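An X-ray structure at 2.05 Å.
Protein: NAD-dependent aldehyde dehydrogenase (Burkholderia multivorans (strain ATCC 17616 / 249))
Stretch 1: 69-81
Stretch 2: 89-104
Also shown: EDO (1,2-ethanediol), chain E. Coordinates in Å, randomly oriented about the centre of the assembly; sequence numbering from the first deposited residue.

Stretch 1 69-81: DQPASGETVGAER
Stretch 2 89-104: DIRYPKSTPDALIAAA

How do the two backbones run? Their paired segments, around 72-78 and 91-95, run antiparallel and largely extended, with Ala72 opposite Ser95 (CA to CA 4.5 Å), Thr76 opposite Pro93 (4.6 Å), Val77 opposite Tyr92 (5.3 Å) and Gly78 opposite Arg91 (4.9 Å). Val77 (phi/psi -151/152) and Tyr92 (-127/150) form a hydrogen-bonded pair: Val77 N donates to Tyr92 O at 2.9 Å, and Tyr92 N to Val77 O at 2.8 Å. Thr76 and Pro93 form the neighbouring non-hydrogen-bonded pair, beyond which Lys94 N donates to Glu75 O at 2.8 Å. At Gly74 (91/-20) the first chain departs from extended geometry, and on its other side Ser73 N donates to Lys94 O at 2.9 Å. In the second chain a helix begins at Pro97, capped by Thr96 (chi1 p), whose OG1 accepts from Ala99 N at 3.0 Å.

What joins the end near the helix? Pro71 (-59/136) points toward the helix and packs its CG 3.6 Å from Ala103 CB and its CB 4.3 Å from Ala99 CB, an apolar contact of small side chains. Beside it, Ser95 (chi1 m) donates from OG to Pro71 O in a very short 2.5 Å bond, while Gln70 (chi1 p, chi2 t) gives the same OG a weak bond from NE2 at 3.3 Å. Ser73 OG (chi1 p) adds a second donor to Lys94 O, at 2.9 Å.

How does Arg91 hold the strand of Thr76 and Val77? With chi1, chi2 and chi3 all m, its side chain folds back over the first chain, placing Val77 N and Gly78 N over one guanidinium face. Thr76 OG1 (chi1 p) lies near the guanidinium plane and accepts from Arg91 NE at 3.1 Å and Arg91 NH2 at 3.2 Å; Arg91 NH1 donates to Gly78 O at 3.0 Å.

What fills the space beside Gly78 and closes the far end? Val77 (chi1 p) and Tyr92 (chi1 m, chi2 -88°) share a sheet face, with Val77 CG1 4.2 Å from Tyr92 CB. The tyrosine ring presents its edge to Gly78 (136/124), where a CB would sit a tight 3.1 Å from both Tyr92 CD2 and Ile90 O. Farther along, Tyr92 OH donates to the carboxylate oxygen Glu80 OE1 at 2.6 Å; Glu80 has chi1 m and chi2 t. Here water replaces direct backbone pairing: water 1 bridges Gly78 O (2.7 Å) and Ile90 O (2.9 Å), and water 3 joins Glu80 O (2.8 Å) to Ile90 N (2.9 Å).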

# COMPACT_ATOMS: atom_id res chain seq x y z
N ASP A 69 7.13 -15.56 29.43
CA ASP A 69 7.45 -14.52 30.41
C ASP A 69 6.97 -13.13 29.97
O ASP A 69 7.64 -12.12 30.25
CB ASP A 69 8.94 -14.50 30.73
CG ASP A 69 9.80 -14.20 29.52
OD1 ASP A 69 9.27 -14.12 28.39
OD2 ASP A 69 11.02 -13.98 29.71
N GLN A 70 5.84 -13.05 29.29
CA GLN A 70 5.19 -11.80 28.92
C GLN A 70 4.25 -11.36 30.04
O GLN A 70 3.92 -12.16 30.92
CB GLN A 70 4.41 -11.97 27.60
CG GLN A 70 3.22 -12.88 27.71
CD GLN A 70 2.48 -13.09 26.39
OE1 GLN A 70 3.08 -13.15 25.32
NE2 GLN A 70 1.16 -13.25 26.47
N PRO A 71 3.82 -10.10 30.06
CA PRO A 71 2.92 -9.65 31.13
C PRO A 71 1.64 -10.47 31.16
O PRO A 71 1.10 -10.83 30.12
CB PRO A 71 2.64 -8.18 30.78
CG PRO A 71 3.75 -7.78 29.88
CD PRO A 71 4.14 -9.01 29.12
N ALA A 72 1.22 -10.86 32.36
CA ALA A 72 0.08 -11.75 32.47
C ALA A 72 -0.69 -11.47 33.74
O ALA A 72 -0.16 -10.92 34.71
CB ALA A 72 0.53 -13.22 32.43
N SER A 73 -1.96 -11.88 33.74
CA SER A 73 -2.85 -11.61 34.86
C SER A 73 -2.79 -12.69 35.94
O SER A 73 -3.39 -12.51 37.01
CB SER A 73 -4.28 -11.48 34.37
OG SER A 73 -4.72 -12.72 33.81
N GLY A 74 -2.11 -13.81 35.69
CA GLY A 74 -2.14 -14.95 36.56
C GLY A 74 -3.23 -15.96 36.23
O GLY A 74 -3.12 -17.12 36.64
N GLU A 75 -4.25 -15.55 35.50
CA GLU A 75 -5.26 -16.48 35.02
C GLU A 75 -4.78 -17.17 33.74
O GLU A 75 -3.81 -16.75 33.11
CB GLU A 75 -6.58 -15.74 34.75
CG GLU A 75 -7.63 -15.98 35.82
CD GLU A 75 -8.39 -17.28 35.59
OE1 GLU A 75 -9.58 -17.34 35.96
OE2 GLU A 75 -7.80 -18.24 35.06
N THR A 76 -5.45 -18.26 33.39
CA THR A 76 -5.14 -18.95 32.14
C THR A 76 -6.37 -19.00 31.24
O THR A 76 -7.50 -18.69 31.63
CB THR A 76 -4.63 -20.36 32.40
OG1 THR A 76 -5.69 -21.15 32.95
CG2 THR A 76 -3.47 -20.31 33.39
N VAL A 77 -6.12 -19.42 30.00
CA VAL A 77 -7.11 -19.39 28.94
C VAL A 77 -6.78 -20.52 27.97
O VAL A 77 -5.62 -20.95 27.87
CB VAL A 77 -7.10 -18.01 28.24
CG1 VAL A 77 -5.86 -17.85 27.40
CG2 VAL A 77 -8.29 -17.83 27.40
N GLY A 78 -7.80 -21.04 27.29
CA GLY A 78 -7.56 -21.98 26.22
C GLY A 78 -8.51 -23.17 26.23
O GLY A 78 -8.60 -23.88 27.24
N ALA A 79 -9.21 -23.39 25.12
CA ALA A 79 -10.15 -24.49 25.02
C ALA A 79 -9.98 -25.24 23.72
O ALA A 79 -10.95 -25.65 23.09
CB ALA A 79 -11.59 -24.01 25.16
N GLU A 80 -8.73 -25.42 23.28
CA GLU A 80 -8.49 -26.17 22.05
C GLU A 80 -8.90 -27.64 22.20
O GLU A 80 -8.70 -28.25 23.26
CB GLU A 80 -7.02 -26.12 21.65
CG GLU A 80 -6.48 -24.76 21.28
CD GLU A 80 -4.95 -24.73 21.38
OE1 GLU A 80 -4.43 -24.93 22.50
OE2 GLU A 80 -4.28 -24.55 20.35
N ARG A 81 -9.45 -28.20 21.12
CA ARG A 81 -9.82 -29.61 21.04
C ARG A 81 -9.22 -30.20 19.77
O ARG A 81 -9.24 -29.57 18.72
CB ARG A 81 -11.34 -29.79 21.02
CG ARG A 81 -12.06 -29.03 22.13
CD ARG A 81 -11.98 -29.78 23.46
NE ARG A 81 -12.59 -29.02 24.55
CZ ARG A 81 -11.90 -28.44 25.54
NH1 ARG A 81 -10.58 -28.55 25.59
NH2 ARG A 81 -12.54 -27.76 26.48
N ASP A 89 -6.00 -30.42 26.67
CA ASP A 89 -5.96 -29.72 27.95
C ASP A 89 -4.76 -28.78 28.04
O ASP A 89 -3.99 -28.80 29.00
CB ASP A 89 -5.94 -30.72 29.11
CG ASP A 89 -7.16 -31.60 29.12
OD1 ASP A 89 -8.27 -31.06 29.00
OD2 ASP A 89 -7.00 -32.83 29.26
N ILE A 90 -4.59 -27.97 27.01
CA ILE A 90 -3.54 -26.96 27.00
C ILE A 90 -4.11 -25.65 27.51
O ILE A 90 -5.24 -25.28 27.15
CB ILE A 90 -2.96 -26.77 25.59
CG1 ILE A 90 -2.45 -28.10 25.01
CG2 ILE A 90 -1.87 -25.71 25.62
CD1 ILE A 90 -2.29 -28.03 23.52
N ARG A 91 -3.35 -24.94 28.34
CA ARG A 91 -3.73 -23.60 28.77
C ARG A 91 -2.59 -22.63 28.48
O ARG A 91 -1.42 -23.03 28.36
CB ARG A 91 -4.11 -23.57 30.26
CG ARG A 91 -5.24 -24.53 30.62
CD ARG A 91 -6.61 -24.05 30.11
NE ARG A 91 -7.12 -23.00 30.99
CZ ARG A 91 -8.33 -22.45 30.91
NH1 ARG A 91 -9.20 -22.83 29.97
NH2 ARG A 91 -8.67 -21.50 31.77
N TYR A 92 -2.93 -21.36 28.34
CA TYR A 92 -1.99 -20.28 28.08
C TYR A 92 -2.17 -19.17 29.11
O TYR A 92 -3.28 -18.97 29.61
CB TYR A 92 -2.18 -19.73 26.66
CG TYR A 92 -2.17 -20.82 25.63
CD1 TYR A 92 -0.98 -21.24 25.06
CD2 TYR A 92 -3.35 -21.45 25.23
CE1 TYR A 92 -0.95 -22.26 24.13
CE2 TYR A 92 -3.34 -22.48 24.31
CZ TYR A 92 -2.14 -22.87 23.75
OH TYR A 92 -2.12 -23.88 22.82
N PRO A 93 -1.10 -18.44 29.44
CA PRO A 93 -1.27 -17.31 30.37
C PRO A 93 -2.16 -16.25 29.76
O PRO A 93 -1.95 -15.82 28.62
CB PRO A 93 0.17 -16.81 30.58
CG PRO A 93 0.92 -17.25 29.36
CD PRO A 93 0.27 -18.56 28.93
N LYS A 94 -3.17 -15.83 30.51
CA LYS A 94 -4.12 -14.84 30.02
C LYS A 94 -3.59 -13.42 30.23
O LYS A 94 -3.26 -13.04 31.37
CB LYS A 94 -5.47 -15.02 30.71
CG LYS A 94 -6.57 -14.11 30.20
CD LYS A 94 -7.86 -14.36 30.97
CE LYS A 94 -8.88 -13.24 30.76
NZ LYS A 94 -9.80 -13.49 29.63
N SER A 95 -3.46 -12.65 29.15
CA SER A 95 -3.04 -11.26 29.21
C SER A 95 -4.13 -10.37 28.63
O SER A 95 -4.96 -10.81 27.84
CB SER A 95 -1.74 -11.02 28.43
OG SER A 95 -0.74 -11.92 28.83
N THR A 96 -4.14 -9.14 29.04
CA THR A 96 -5.11 -8.26 28.42
C THR A 96 -4.50 -7.57 27.20
O THR A 96 -3.28 -7.42 27.10
CB THR A 96 -5.59 -7.21 29.41
OG1 THR A 96 -4.50 -6.34 29.75
CG2 THR A 96 -6.16 -7.87 30.65
N PRO A 97 -5.34 -7.15 26.26
CA PRO A 97 -4.84 -6.30 25.17
C PRO A 97 -4.09 -5.08 25.69
O PRO A 97 -3.03 -4.74 25.17
CB PRO A 97 -6.13 -5.90 24.43
CG PRO A 97 -7.06 -7.04 24.66
CD PRO A 97 -6.74 -7.59 26.03
N ASP A 98 -4.64 -4.43 26.72
CA ASP A 98 -3.99 -3.29 27.35
C ASP A 98 -2.55 -3.60 27.76
O ASP A 98 -1.62 -2.87 27.40
CB ASP A 98 -4.80 -2.89 28.58
CG ASP A 98 -5.10 -1.43 28.60
OD1 ASP A 98 -4.21 -0.66 28.99
OD2 ASP A 98 -6.23 -1.07 28.20
N ALA A 99 -2.35 -4.68 28.51
CA ALA A 99 -1.02 -5.03 28.98
C ALA A 99 -0.08 -5.34 27.82
O ALA A 99 1.10 -4.97 27.85
CB ALA A 99 -1.09 -6.21 29.95
N LEU A 100 -0.57 -6.03 26.79
CA LEU A 100 0.33 -6.41 25.70
C LEU A 100 0.65 -5.21 24.82
O LEU A 100 1.76 -5.10 24.31
CB LEU A 100 -0.27 -7.55 24.88
CG LEU A 100 -0.48 -8.89 25.59
CD1 LEU A 100 -0.95 -9.93 24.56
CD2 LEU A 100 0.79 -9.37 26.28
N ILE A 101 -0.31 -4.31 24.63
CA ILE A 101 -0.01 -3.08 23.91
C ILE A 101 1.07 -2.28 24.65
O ILE A 101 1.99 -1.74 24.03
CB ILE A 101 -1.28 -2.25 23.69
CG1 ILE A 101 -2.14 -2.88 22.59
CG2 ILE A 101 -0.94 -0.80 23.39
CD1 ILE A 101 -3.48 -2.21 22.43
N ALA A 102 0.96 -2.18 25.98
CA ALA A 102 2.00 -1.45 26.73
C ALA A 102 3.36 -2.15 26.61
O ALA A 102 4.39 -1.50 26.44
CB ALA A 102 1.61 -1.29 28.20
N ALA A 103 3.37 -3.48 26.70
CA ALA A 103 4.64 -4.20 26.62
C ALA A 103 5.28 -4.06 25.24
O ALA A 103 6.50 -3.90 25.13
CB ALA A 103 4.44 -5.67 27.00
N ALA A 104 4.48 -4.10 24.18
CA ALA A 104 5.02 -3.86 22.85
C ALA A 104 5.58 -2.45 22.75
O ALA A 104 6.67 -2.24 22.21
CB ALA A 104 3.93 -4.10 21.79
C1 EDO E . -2.64 -34.63 29.07
O1 EDO E . -3.10 -35.59 28.12
C2 EDO E . -3.79 -34.32 30.01
O2 EDO E . -5.00 -34.35 29.25
O HOH W 1 -7.87 -26.34 27.96
O HOH W 2 -6.25 -24.85 24.60
O HOH W 3 -6.86 -27.62 25.25
O HOH W 4 -8.83 -31.11 25.14